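Local coordinates for ancylostoma secreted protein 1 (Necator americanus, PDB 3NT8) that is a secreted two-CAP-domain protein of a human hookworm, probably associated with the transition of infective larvae to parasitism, at residues 78-82 and 174-178; 149-155 and 186-190; 245-249 and 271-275; 307-311 and 324-329; 335-339 and 351-356. All blocks are in the same frame, centred on the assembly; numbering follows the deposited sequence.

Contact 1. Residues 78-82 and 174-178; sequences MEQQL and SCIYN
Strand 174-177, at extended phi/psi, crosses helix 78-82 with segment axes 8.8 Å apart and N-to-C directions 132° apart. S174 O meets L82 CD2 at 3.4 Å, and S174 OG, hydrogen-bonded to N102 O of strand 100-107, meets L82 CD1 at 3.7 Å. C175 points away, into its disulfide with C162. I176 (p, t) points at the helix, with M78 nearest in register (CA to CA 7.2 Å). I176 CD1 lies 3.8 Å from M78 CB and 3.3 Å from M78 O, and I176 CG1 4.0 Å from L82 CD2, so it bridges two residues one helical turn apart. Y177 again points away, and M78 CE reaches Y177 N at 4.0 Å and N178 N at 3.9 Å. The alternation leaves S174 and I176 facing the helix, so that one face of the sheet carries it, as in the α-β-α sandwich of CAP domains. With no hydrogen bond between the segments, the fit depends on apolar shape and van der Waals contact.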
# COMPACT_ATOMS: atom_id res chain seq x y z
N MET A 78 3.20 7.49 -18.75
CA MET A 78 3.74 8.09 -17.52
C MET A 78 4.83 9.09 -17.86
O MET A 78 4.78 10.21 -17.36
CB MET A 78 4.24 7.06 -16.50
CG MET A 78 3.09 6.53 -15.67
SD MET A 78 3.58 5.04 -14.87
CE MET A 78 4.77 5.74 -13.74
N GLU A 79 5.76 8.69 -18.73
CA GLU A 79 6.81 9.57 -19.23
C GLU A 79 6.26 10.84 -19.86
O GLU A 79 6.77 11.96 -19.58
CB GLU A 79 7.69 8.86 -20.25
CG GLU A 79 8.85 9.77 -20.83
CD GLU A 79 9.43 9.22 -22.07
OE1 GLU A 79 9.32 8.00 -22.31
OE2 GLU A 79 9.98 9.98 -22.87
N GLN A 80 5.22 10.71 -20.67
CA GLN A 80 4.73 11.87 -21.46
C GLN A 80 4.08 12.86 -20.55
O GLN A 80 4.23 14.07 -20.71
CB GLN A 80 3.73 11.41 -22.54
CG GLN A 80 3.14 12.60 -23.40
CD GLN A 80 4.19 13.23 -24.33
OE1 GLN A 80 4.79 12.55 -25.16
NE2 GLN A 80 4.41 14.54 -24.16
N GLN A 81 3.29 12.35 -19.61
CA GLN A 81 2.62 13.23 -18.68
C GLN A 81 3.61 14.04 -17.83
O GLN A 81 3.43 15.21 -17.65
CB GLN A 81 1.62 12.45 -17.81
CG GLN A 81 0.68 13.37 -17.09
CD GLN A 81 -0.54 12.67 -16.50
OE1 GLN A 81 -0.68 11.43 -16.58
NE2 GLN A 81 -1.43 13.47 -15.90
N LEU A 82 4.64 13.38 -17.34
CA LEU A 82 5.63 14.03 -16.54
C LEU A 82 6.42 15.07 -17.39
O LEU A 82 6.75 16.18 -16.91
CB LEU A 82 6.58 13.00 -15.93
CG LEU A 82 7.82 13.52 -15.23
CD1 LEU A 82 7.36 14.33 -14.07
CD2 LEU A 82 8.67 12.39 -14.75
N SER A 174 13.41 14.28 -13.29
CA SER A 174 12.27 13.82 -12.47
C SER A 174 11.83 12.42 -12.93
O SER A 174 12.00 12.07 -14.05
CB SER A 174 11.07 14.81 -12.50
OG SER A 174 10.03 14.42 -11.56
N CYS A 175 11.29 11.63 -12.02
CA CYS A 175 10.78 10.28 -12.31
C CYS A 175 9.54 10.17 -11.48
O CYS A 175 9.48 10.71 -10.38
CB CYS A 175 11.76 9.15 -11.89
SG CYS A 175 13.27 8.96 -12.81
N ILE A 176 8.53 9.49 -12.05
CA ILE A 176 7.29 9.17 -11.36
C ILE A 176 7.11 7.66 -11.34
O ILE A 176 7.66 6.96 -12.21
CB ILE A 176 6.01 9.82 -12.02
CG1 ILE A 176 6.03 9.69 -13.53
CG2 ILE A 176 5.84 11.26 -11.65
CD1 ILE A 176 4.69 9.94 -14.09
N TYR A 177 6.36 7.17 -10.36
CA TYR A 177 6.32 5.72 -10.05
C TYR A 177 4.91 5.36 -9.70
O TYR A 177 4.27 6.11 -8.99
CB TYR A 177 7.20 5.41 -8.82
CG TYR A 177 8.61 5.88 -8.93
CD1 TYR A 177 9.65 4.97 -9.24
CD2 TYR A 177 8.94 7.18 -8.66
CE1 TYR A 177 10.94 5.41 -9.29
CE2 TYR A 177 10.25 7.60 -8.71
CZ TYR A 177 11.24 6.71 -9.01
OH TYR A 177 12.53 7.11 -9.13
N ASN A 178 4.42 4.22 -10.18
CA ASN A 178 3.07 3.81 -9.90
C ASN A 178 2.89 3.14 -8.50
O ASN A 178 1.92 2.40 -8.28
CB ASN A 178 2.55 2.85 -10.98
CG ASN A 178 3.25 1.47 -10.96
OD1 ASN A 178 4.37 1.33 -10.44
ND2 ASN A 178 2.60 0.45 -11.54

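Contact 2. Residues 149-155 and 186-190; sequences FSNMVYS and QPMWE
M188, in the m, t, m rotamer, lays its side chain against helix 149-153: M188 SD is 3.6 Å from S150 CB and 4.0 Å from F149 CD2. The sulfur sits 5.0 Å from the F149 ring centroid, 70° off the normal, an oblique Met-aromatic contact. V153 CG1 packs 4.0 Å from M188 CB and 3.7 Å from W189 CZ3, which F149 CE2 meets at 3.8 Å. Y154, the first residue to leave helical angles (-57/120), has its CA 5.0 Å from that of M188; S155 and W189 follow at 5.2 Å. There S155 N donates to M188 O (3.1 Å, 169°). The Y154 ring (chi1 t) brings Y154 CD1 to 3.2 Å from M188 O. Water 1 joins S155 OG (2.7 Å) to E190 N (2.8 Å), accepting from the latter. Here the C-terminal end of a CAP-domain helix meets the irregular chain following the domain's sheet. One direct backbone hydrogen bond and one bridging water join the segments, while sulfur and aromatic packing fill the buried space beside them.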
# COMPACT_ATOMS: atom_id res chain seq x y z
N PHE A 149 14.76 7.60 -1.90
CA PHE A 149 15.14 6.20 -1.93
C PHE A 149 13.95 5.26 -1.90
O PHE A 149 13.98 4.29 -2.64
CB PHE A 149 16.14 5.88 -0.79
CG PHE A 149 16.40 4.39 -0.56
CD1 PHE A 149 17.32 3.70 -1.34
CD2 PHE A 149 15.72 3.67 0.45
CE1 PHE A 149 17.59 2.33 -1.14
CE2 PHE A 149 15.97 2.28 0.68
CZ PHE A 149 16.90 1.60 -0.12
N SER A 150 12.92 5.58 -1.12
CA SER A 150 11.69 4.79 -0.98
C SER A 150 10.90 4.58 -2.27
O SER A 150 10.48 3.44 -2.54
CB SER A 150 10.79 5.34 0.14
OG SER A 150 10.05 6.50 -0.23
N ASN A 151 10.78 5.63 -3.10
CA ASN A 151 10.19 5.52 -4.44
C ASN A 151 11.00 4.66 -5.38
O ASN A 151 10.43 3.93 -6.16
CB ASN A 151 9.90 6.89 -5.13
CG ASN A 151 8.99 7.77 -4.28
OD1 ASN A 151 8.02 7.28 -3.75
ND2 ASN A 151 9.36 9.05 -4.10
N MET A 152 12.31 4.72 -5.27
CA MET A 152 13.18 3.93 -6.17
C MET A 152 13.11 2.44 -5.86
O MET A 152 13.16 1.62 -6.78
CB MET A 152 14.62 4.43 -6.13
CG MET A 152 14.79 5.85 -6.56
SD MET A 152 16.53 6.37 -6.88
CE MET A 152 17.03 5.19 -8.16
N VAL A 153 12.99 2.10 -4.58
CA VAL A 153 13.22 0.75 -4.08
C VAL A 153 11.93 0.01 -3.83
O VAL A 153 11.95 -1.24 -3.67
CB VAL A 153 14.16 0.75 -2.79
CG1 VAL A 153 13.38 0.98 -1.56
CG2 VAL A 153 14.89 -0.54 -2.62
N TYR A 154 10.79 0.73 -3.79
CA TYR A 154 9.56 0.13 -3.32
C TYR A 154 9.15 -1.11 -4.06
O TYR A 154 8.85 -1.07 -5.24
CB TYR A 154 8.41 1.17 -3.31
CG TYR A 154 7.17 0.69 -2.58
CD1 TYR A 154 7.23 0.38 -1.21
CD2 TYR A 154 5.96 0.54 -3.25
CE1 TYR A 154 6.07 -0.08 -0.52
CE2 TYR A 154 4.85 0.12 -2.59
CZ TYR A 154 4.90 -0.21 -1.23
OH TYR A 154 3.75 -0.63 -0.63
N SER A 155 9.05 -2.22 -3.36
CA SER A 155 8.96 -3.53 -4.00
C SER A 155 7.73 -3.75 -4.87
O SER A 155 7.86 -4.43 -5.87
CB SER A 155 9.12 -4.61 -2.95
OG SER A 155 8.05 -4.65 -2.04
N GLN A 186 5.30 1.76 6.88
CA GLN A 186 5.07 0.70 5.86
C GLN A 186 6.44 0.22 5.35
O GLN A 186 7.32 1.04 5.12
CB GLN A 186 4.27 1.25 4.68
CG GLN A 186 4.22 0.35 3.41
CD GLN A 186 3.47 1.01 2.25
OE1 GLN A 186 4.02 1.92 1.59
NE2 GLN A 186 2.22 0.59 2.00
N PRO A 187 6.63 -1.10 5.23
CA PRO A 187 7.90 -1.63 4.76
C PRO A 187 8.12 -1.33 3.29
O PRO A 187 7.21 -1.51 2.46
CB PRO A 187 7.80 -3.13 5.01
CG PRO A 187 6.30 -3.39 5.26
CD PRO A 187 5.80 -2.14 5.86
N MET A 188 9.31 -0.83 3.00
CA MET A 188 9.68 -0.54 1.60
C MET A 188 9.73 -1.86 0.83
O MET A 188 9.36 -1.89 -0.34
CB MET A 188 10.99 0.22 1.55
CG MET A 188 10.81 1.64 2.02
SD MET A 188 12.25 2.66 2.08
CE MET A 188 13.12 1.90 3.47
N TRP A 189 10.11 -2.94 1.53
CA TRP A 189 10.12 -4.30 0.96
C TRP A 189 10.09 -5.30 2.12
O TRP A 189 10.43 -4.98 3.30
CB TRP A 189 11.38 -4.53 0.01
CG TRP A 189 12.71 -4.54 0.78
CD1 TRP A 189 13.34 -5.64 1.37
CD2 TRP A 189 13.58 -3.42 1.03
NE1 TRP A 189 14.54 -5.27 1.94
CE2 TRP A 189 14.72 -3.92 1.74
CE3 TRP A 189 13.54 -2.07 0.70
CZ2 TRP A 189 15.74 -3.08 2.18
CZ3 TRP A 189 14.59 -1.25 1.10
CH2 TRP A 189 15.66 -1.75 1.87
N GLU A 190 9.78 -6.55 1.78
CA GLU A 190 9.77 -7.59 2.82
C GLU A 190 11.04 -8.35 2.80
O GLU A 190 11.53 -8.74 1.76
CB GLU A 190 8.55 -8.50 2.64
CG GLU A 190 7.24 -7.81 3.07
CD GLU A 190 6.03 -8.72 3.04
OE1 GLU A 190 5.81 -9.44 2.04
OE2 GLU A 190 5.28 -8.69 4.05
O HOH W 1 8.51 -6.98 -0.73

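Contact 3. Residues 245-249 and 271-275; sequences HNEFR and MLKMV
N246, on helix 245-249 with chi1 m and chi2 -40°, pairs its amide with both backbone polar groups of M274: M274 N donates to N246 OD1 (2.9 Å, 159°) and N246 ND2 to M274 O (3.0 Å, 163°). R249 (m, t, p) donates two hydrogen bonds to one carbonyl, R249 NE and NH2 lying 3.1 and 3.0 Å from L272 O. Segment 271-275 is extended, its CA atoms nearest at N246-M274 (6.4 Å) and R249-M271 (7.2 Å). Two methionines sandwich the guanidinium: M271 SD covers one face, 3.4 Å from R249 NH2, and M274 CE the opposite face, 3.6 Å from R249 NH1. M274 SD packs 3.7 Å from H245 CB; the H245 imidazole is hydrogen-bonded to F241 O and Y387 OH. These contacts fasten the first long helix of the second CAP domain to the chain entering edge strand 275-276. Side-chain amide and guanidinium groups of the helix take up polar groups of the irregular backbone, and the buried R249 guanidinium is met by carbonyl oxygens of L272, M362 and W364.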
# COMPACT_ATOMS: atom_id res chain seq x y z
N HIS A 245 -8.80 -8.52 5.02
CA HIS A 245 -9.52 -8.61 6.30
C HIS A 245 -9.43 -9.95 6.94
O HIS A 245 -9.01 -10.07 8.12
CB HIS A 245 -10.97 -8.17 6.21
CG HIS A 245 -11.12 -6.67 6.25
ND1 HIS A 245 -10.61 -5.83 5.26
CD2 HIS A 245 -11.71 -5.85 7.15
CE1 HIS A 245 -10.88 -4.58 5.56
NE2 HIS A 245 -11.53 -4.56 6.71
N ASN A 246 -9.83 -10.97 6.20
CA ASN A 246 -9.87 -12.32 6.72
C ASN A 246 -8.56 -12.90 7.13
O ASN A 246 -8.53 -13.63 8.10
CB ASN A 246 -10.62 -13.28 5.79
CG ASN A 246 -12.14 -13.24 6.03
OD1 ASN A 246 -12.54 -13.17 7.16
ND2 ASN A 246 -12.97 -13.30 4.96
N GLU A 247 -7.49 -12.58 6.38
CA GLU A 247 -6.20 -13.05 6.68
C GLU A 247 -5.64 -12.44 7.98
O GLU A 247 -4.91 -13.10 8.72
CB GLU A 247 -5.26 -12.77 5.51
CG GLU A 247 -5.50 -13.69 4.36
CD GLU A 247 -4.39 -13.70 3.33
OE1 GLU A 247 -3.42 -12.90 3.43
OE2 GLU A 247 -4.49 -14.53 2.41
N PHE A 248 -5.97 -11.18 8.23
CA PHE A 248 -5.64 -10.55 9.47
C PHE A 248 -6.48 -11.12 10.63
O PHE A 248 -5.93 -11.38 11.72
CB PHE A 248 -5.82 -9.05 9.36
CG PHE A 248 -4.65 -8.29 8.73
CD1 PHE A 248 -3.34 -8.58 9.06
CD2 PHE A 248 -4.90 -7.17 7.90
CE1 PHE A 248 -2.21 -7.84 8.55
CE2 PHE A 248 -3.79 -6.42 7.36
CZ PHE A 248 -2.43 -6.77 7.73
N ARG A 249 -7.77 -11.35 10.42
CA ARG A 249 -8.58 -11.96 11.47
C ARG A 249 -8.12 -13.40 11.76
O ARG A 249 -8.20 -13.86 12.91
CB ARG A 249 -10.04 -12.00 11.04
CG ARG A 249 -10.70 -10.65 11.16
CD ARG A 249 -12.00 -10.57 10.41
NE ARG A 249 -13.07 -11.21 11.15
CZ ARG A 249 -13.78 -10.61 12.09
NH1 ARG A 249 -13.54 -9.32 12.42
NH2 ARG A 249 -14.72 -11.29 12.73
N MET A 271 -13.99 -16.16 16.35
CA MET A 271 -13.75 -15.16 15.32
C MET A 271 -14.40 -15.54 14.03
O MET A 271 -14.00 -16.48 13.39
CB MET A 271 -12.24 -14.97 15.10
CG MET A 271 -11.90 -13.84 14.13
SD MET A 271 -12.12 -12.14 14.76
CE MET A 271 -10.90 -12.19 16.10
N LEU A 272 -15.42 -14.80 13.64
CA LEU A 272 -16.20 -15.17 12.46
C LEU A 272 -15.49 -14.78 11.14
O LEU A 272 -14.78 -13.76 11.05
CB LEU A 272 -17.54 -14.46 12.54
CG LEU A 272 -18.47 -14.93 13.66
CD1 LEU A 272 -19.53 -13.84 13.81
CD2 LEU A 272 -19.09 -16.27 13.33
N LYS A 273 -15.68 -15.62 10.14
CA LYS A 273 -15.11 -15.35 8.82
C LYS A 273 -16.01 -14.35 8.14
O LYS A 273 -17.20 -14.55 8.08
CB LYS A 273 -15.05 -16.65 7.98
CG LYS A 273 -14.30 -16.48 6.63
CD LYS A 273 -14.07 -17.85 5.94
CE LYS A 273 -13.10 -17.74 4.78
NZ LYS A 273 -13.15 -18.99 3.98
N MET A 274 -15.43 -13.28 7.60
CA MET A 274 -16.24 -12.27 6.90
C MET A 274 -16.67 -12.73 5.52
O MET A 274 -15.93 -13.39 4.81
CB MET A 274 -15.48 -10.93 6.76
CG MET A 274 -15.39 -10.12 8.03
SD MET A 274 -14.25 -8.75 7.90
CE MET A 274 -14.75 -7.87 9.38
N VAL A 275 -17.86 -12.31 5.15
CA VAL A 275 -18.35 -12.48 3.79
C VAL A 275 -18.61 -11.08 3.19
O VAL A 275 -19.02 -10.16 3.93
CB VAL A 275 -19.65 -13.37 3.73
CG1 VAL A 275 -19.35 -14.82 4.09
CG2 VAL A 275 -20.70 -12.88 4.64

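Contact 4. Residues 307-311 and 324-329; sequences NIYKT and QASQLW
Strand 307-311 and helix 324-329 cross with segment axes 8.8 Å apart and N-to-C directions 119° apart. The nearest CA pairs are Y309-A325 at 5.9 Å and N307-W329 at 7.8 Å, so the tightest approach falls where A325 presents only a methyl. A325 CB lies over the Y309 ring, 3.8 Å from its centroid and 24° off the normal, while L328 CD1 meets the ring edge, 4.0 Å from Y309 CE1. With chi1 t, Y309 carries its OH to Q324 OE1, a 2.6 Å hydrogen bond donated by the tyrosine. This is helix-on-sheet packing in the second CAP domain, helix 318-330 covering an outermost strand, 305-311, of a four-stranded sheet. W329 (m, chi2 -29°) lies across the strand: W329 NE1 donates to I308 O (2.9 Å, 151°), and W329 CZ2 is 3.8 Å from Y309 CB. N307 CB stands 3.4 Å from the centroid of the W329 six-membered ring, 7° off its normal, a CH-pi contact; N307 ND2 is hydrogen-bonded to H358 O and Y387 OH.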
# COMPACT_ATOMS: atom_id res chain seq x y z
N ASN A 307 -15.01 2.29 8.55
CA ASN A 307 -13.60 2.72 8.48
C ASN A 307 -13.35 3.61 7.27
O ASN A 307 -13.82 3.30 6.22
CB ASN A 307 -12.64 1.53 8.48
CG ASN A 307 -12.38 0.97 9.89
OD1 ASN A 307 -12.64 1.62 10.88
ND2 ASN A 307 -11.84 -0.26 9.96
N ILE A 308 -12.66 4.75 7.44
CA ILE A 308 -12.39 5.62 6.30
C ILE A 308 -10.90 5.78 6.06
O ILE A 308 -10.07 5.61 6.96
CB ILE A 308 -13.04 7.04 6.41
CG1 ILE A 308 -12.61 7.72 7.71
CG2 ILE A 308 -14.54 6.92 6.29
CD1 ILE A 308 -12.95 9.21 7.76
N TYR A 309 -10.57 6.12 4.83
CA TYR A 309 -9.18 6.29 4.39
C TYR A 309 -9.11 7.33 3.24
O TYR A 309 -9.95 7.29 2.34
CB TYR A 309 -8.69 4.95 3.85
CG TYR A 309 -7.49 4.99 2.92
CD1 TYR A 309 -6.21 4.98 3.42
CD2 TYR A 309 -7.67 5.00 1.53
CE1 TYR A 309 -5.12 4.99 2.60
CE2 TYR A 309 -6.60 5.03 0.68
CZ TYR A 309 -5.31 5.02 1.22
OH TYR A 309 -4.21 5.03 0.36
N LYS A 310 -8.07 8.19 3.23
CA LYS A 310 -7.76 8.94 2.02
C LYS A 310 -6.27 8.94 1.73
O LYS A 310 -5.44 8.75 2.63
CB LYS A 310 -8.32 10.37 2.06
CG LYS A 310 -7.55 11.29 3.00
CD LYS A 310 -7.95 12.75 2.80
CE LYS A 310 -7.06 13.67 3.64
NZ LYS A 310 -6.76 13.09 4.99
N THR A 311 -5.93 9.19 0.48
CA THR A 311 -4.54 9.47 0.14
C THR A 311 -4.48 10.59 -0.89
O THR A 311 -5.27 10.58 -1.83
CB THR A 311 -3.82 8.20 -0.42
OG1 THR A 311 -2.48 8.53 -0.87
CG2 THR A 311 -4.56 7.65 -1.56
N GLN A 324 -3.53 -0.89 1.04
CA GLN A 324 -2.95 0.11 1.89
C GLN A 324 -3.93 0.56 3.03
O GLN A 324 -3.51 0.83 4.14
CB GLN A 324 -2.53 1.31 1.06
CG GLN A 324 -1.58 2.23 1.75
CD GLN A 324 -1.30 3.52 0.93
OE1 GLN A 324 -1.84 4.62 1.25
NE2 GLN A 324 -0.46 3.40 -0.11
N ALA A 325 -5.20 0.72 2.72
CA ALA A 325 -6.18 1.23 3.68
C ALA A 325 -6.34 0.19 4.74
O ALA A 325 -6.30 0.51 5.91
CB ALA A 325 -7.56 1.52 3.02
N SER A 326 -6.57 -1.04 4.33
CA SER A 326 -6.74 -2.14 5.23
C SER A 326 -5.57 -2.29 6.22
O SER A 326 -5.78 -2.53 7.41
CB SER A 326 -6.95 -3.40 4.39
OG SER A 326 -8.23 -3.32 3.77
N GLN A 327 -4.34 -2.09 5.72
CA GLN A 327 -3.14 -2.32 6.54
C GLN A 327 -2.95 -1.17 7.51
O GLN A 327 -2.52 -1.40 8.63
CB GLN A 327 -1.88 -2.51 5.65
CG GLN A 327 -1.88 -3.89 4.87
CD GLN A 327 -0.81 -3.90 3.74
OE1 GLN A 327 -0.48 -2.85 3.17
NE2 GLN A 327 -0.25 -5.06 3.46
N LEU A 328 -3.20 0.06 7.05
CA LEU A 328 -3.08 1.26 7.91
C LEU A 328 -4.09 1.17 9.05
O LEU A 328 -3.75 1.50 10.21
CB LEU A 328 -3.26 2.58 7.13
CG LEU A 328 -2.03 3.01 6.31
CD1 LEU A 328 -2.27 4.16 5.23
CD2 LEU A 328 -0.77 3.32 7.20
N TRP A 329 -5.29 0.73 8.76
CA TRP A 329 -6.27 0.48 9.84
C TRP A 329 -5.78 -0.59 10.83
O TRP A 329 -5.86 -0.35 12.06
CB TRP A 329 -7.59 0.06 9.31
CG TRP A 329 -8.25 1.07 8.43
CD1 TRP A 329 -8.11 2.40 8.48
CD2 TRP A 329 -9.21 0.79 7.38
NE1 TRP A 329 -8.90 2.98 7.49
CE2 TRP A 329 -9.56 2.01 6.81
CE3 TRP A 329 -9.77 -0.38 6.86
CZ2 TRP A 329 -10.46 2.11 5.74
CZ3 TRP A 329 -10.63 -0.27 5.74
CH2 TRP A 329 -10.96 0.94 5.22

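Contact 5. Residues 335-339 and 351-356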
# COMPACT_ATOMS: atom_id res chain seq x y z
N GLU A 335 1.14 -0.60 16.51
CA GLU A 335 1.66 0.75 16.76
C GLU A 335 1.33 1.34 18.13
O GLU A 335 2.22 1.90 18.81
CB GLU A 335 1.31 1.70 15.62
CG GLU A 335 2.17 1.36 14.39
CD GLU A 335 2.03 2.37 13.28
OE1 GLU A 335 1.85 3.55 13.63
OE2 GLU A 335 2.10 1.99 12.07
N TYR A 336 0.07 1.18 18.54
CA TYR A 336 -0.43 1.78 19.75
C TYR A 336 -0.79 0.78 20.82
O TYR A 336 -0.44 0.97 21.96
CB TYR A 336 -1.63 2.71 19.43
CG TYR A 336 -1.36 3.75 18.33
CD1 TYR A 336 -0.38 4.74 18.48
CD2 TYR A 336 -2.11 3.77 17.16
CE1 TYR A 336 -0.14 5.73 17.47
CE2 TYR A 336 -1.89 4.77 16.14
CZ TYR A 336 -0.89 5.74 16.31
OH TYR A 336 -0.64 6.72 15.35
N GLY A 337 -1.51 -0.27 20.45
CA GLY A 337 -1.71 -1.41 21.29
C GLY A 337 -3.09 -1.46 21.92
O GLY A 337 -3.76 -0.45 22.01
N VAL A 338 -3.47 -2.65 22.37
CA VAL A 338 -4.72 -2.90 23.09
C VAL A 338 -4.47 -3.46 24.51
O VAL A 338 -5.05 -2.99 25.49
CB VAL A 338 -5.63 -3.86 22.32
CG1 VAL A 338 -6.78 -4.32 23.20
CG2 VAL A 338 -6.20 -3.16 21.03
N GLY A 339 -3.64 -4.50 24.61
CA GLY A 339 -3.31 -5.13 25.89
C GLY A 339 -4.02 -6.49 26.01
O GLY A 339 -4.84 -6.80 25.19
N ARG A 351 -6.24 8.14 24.43
CA ARG A 351 -4.78 8.29 24.47
C ARG A 351 -4.37 9.37 23.48
O ARG A 351 -4.89 9.44 22.37
CB ARG A 351 -4.07 6.96 24.19
CG ARG A 351 -3.85 6.08 25.41
CD ARG A 351 -3.21 4.75 25.03
NE ARG A 351 -3.96 4.05 23.98
CZ ARG A 351 -3.51 2.96 23.35
NH1 ARG A 351 -2.34 2.44 23.70
NH2 ARG A 351 -4.23 2.36 22.41
N PRO A 352 -3.46 10.24 23.90
CA PRO A 352 -3.13 11.37 23.03
C PRO A 352 -2.37 10.89 21.78
O PRO A 352 -1.36 10.21 21.93
CB PRO A 352 -2.26 12.25 23.94
CG PRO A 352 -2.76 11.86 25.39
CD PRO A 352 -2.96 10.38 25.28
N ASN A 353 -2.93 11.16 20.60
CA ASN A 353 -2.28 10.91 19.28
C ASN A 353 -2.21 9.45 18.94
O ASN A 353 -1.31 8.99 18.24
CB ASN A 353 -0.87 11.56 19.20
CG ASN A 353 -0.95 13.07 19.06
OD1 ASN A 353 -1.28 13.58 17.98
ND2 ASN A 353 -0.65 13.78 20.14
N MET A 354 -3.20 8.72 19.44
CA MET A 354 -3.25 7.28 19.32
C MET A 354 -4.68 6.90 19.03
O MET A 354 -5.58 7.11 19.87
CB MET A 354 -2.79 6.61 20.64
CG MET A 354 -1.33 6.64 20.90
SD MET A 354 -0.83 5.57 22.29
CE MET A 354 0.91 6.00 22.42
N GLN A 355 -4.92 6.39 17.82
CA GLN A 355 -6.26 5.84 17.49
C GLN A 355 -6.21 4.34 17.33
O GLN A 355 -5.22 3.83 16.84
CB GLN A 355 -6.84 6.50 16.24
CG GLN A 355 -7.14 7.99 16.44
CD GLN A 355 -7.73 8.63 15.20
OE1 GLN A 355 -7.11 8.63 14.15
NE2 GLN A 355 -8.93 9.16 15.32
N ILE A 356 -7.26 3.64 17.74
CA ILE A 356 -7.24 2.17 17.75
C ILE A 356 -8.53 1.59 17.15
O ILE A 356 -8.67 0.38 16.95
CB ILE A 356 -6.97 1.69 19.20
CG1 ILE A 356 -6.49 0.26 19.24
CG2 ILE A 356 -8.21 1.96 20.15
CD1 ILE A 356 -4.98 0.16 19.07
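This is a loop-to-loop contact, partly buried, in which an arginine and a tyrosine interlock two irregular segments of the second CAP domain. Segment 335-339 begins at the last residue of helix 332-335 and runs into the loop after it; segment 351-356 leads from helix 346-349 to helix 357-363, with I356 at the N-cap position of the latter. R351 supplies the polar half: R351 NH1 donates to Y336 O (3.0 Å) and R351 NH2 to G337 O (2.9 Å), both carbonyls lying near the guanidinium plane, so the fork clasps two consecutive peptides. G337 leaves helical geometry at phi 105°, psi 161°, backbone angles at which a CB would clash with the preceding carbonyl O. The other half centres on Y336, whose CA is 6.2 Å from that of M354. M354 CA stands 3.9 Å from the Y336 ring centroid and 9° off the normal, a CH-pi contact, and M354 SD is 5.0 Å from that centroid in an oblique Met-aromatic contact. A type II turn from R351 to M354, with a weak M354 N to R351 O bond of 3.5 Å, lets both its ends address Y336. I356, buried and directed at 335-339, packs its CG1 3.9 Å from V338 CG2. Charged hydrogen bonds to main-chain oxygens thus set the position, and packing on one face of the Y336 ring, with I356 against V338, fills much of the remainder.

Overall arrangement
From the N terminus, contact 1 closes a 91-residue loop, bringing helix 76-85 onto strand 170-177. Contact 2 opens within that loop and closes beyond it, so the two cross; they touch where Y177 packs on N151 and M152, tying the first domain's sheet to helix 147-153 and the chain that follows. The remaining contacts run in series within the second CAP domain: contact 3 closes a 21-residue loop, folding the chain back onto helix 235-253, contact 4 joins strand 305-311 to helix 318-330, and contact 5 closes an 11-residue loop. H245 and F248 of contact 3 pack on S326 and Q327 of contact 4, whereas Q186 of contact 2 touches Q324, linking contacts 2 and 4.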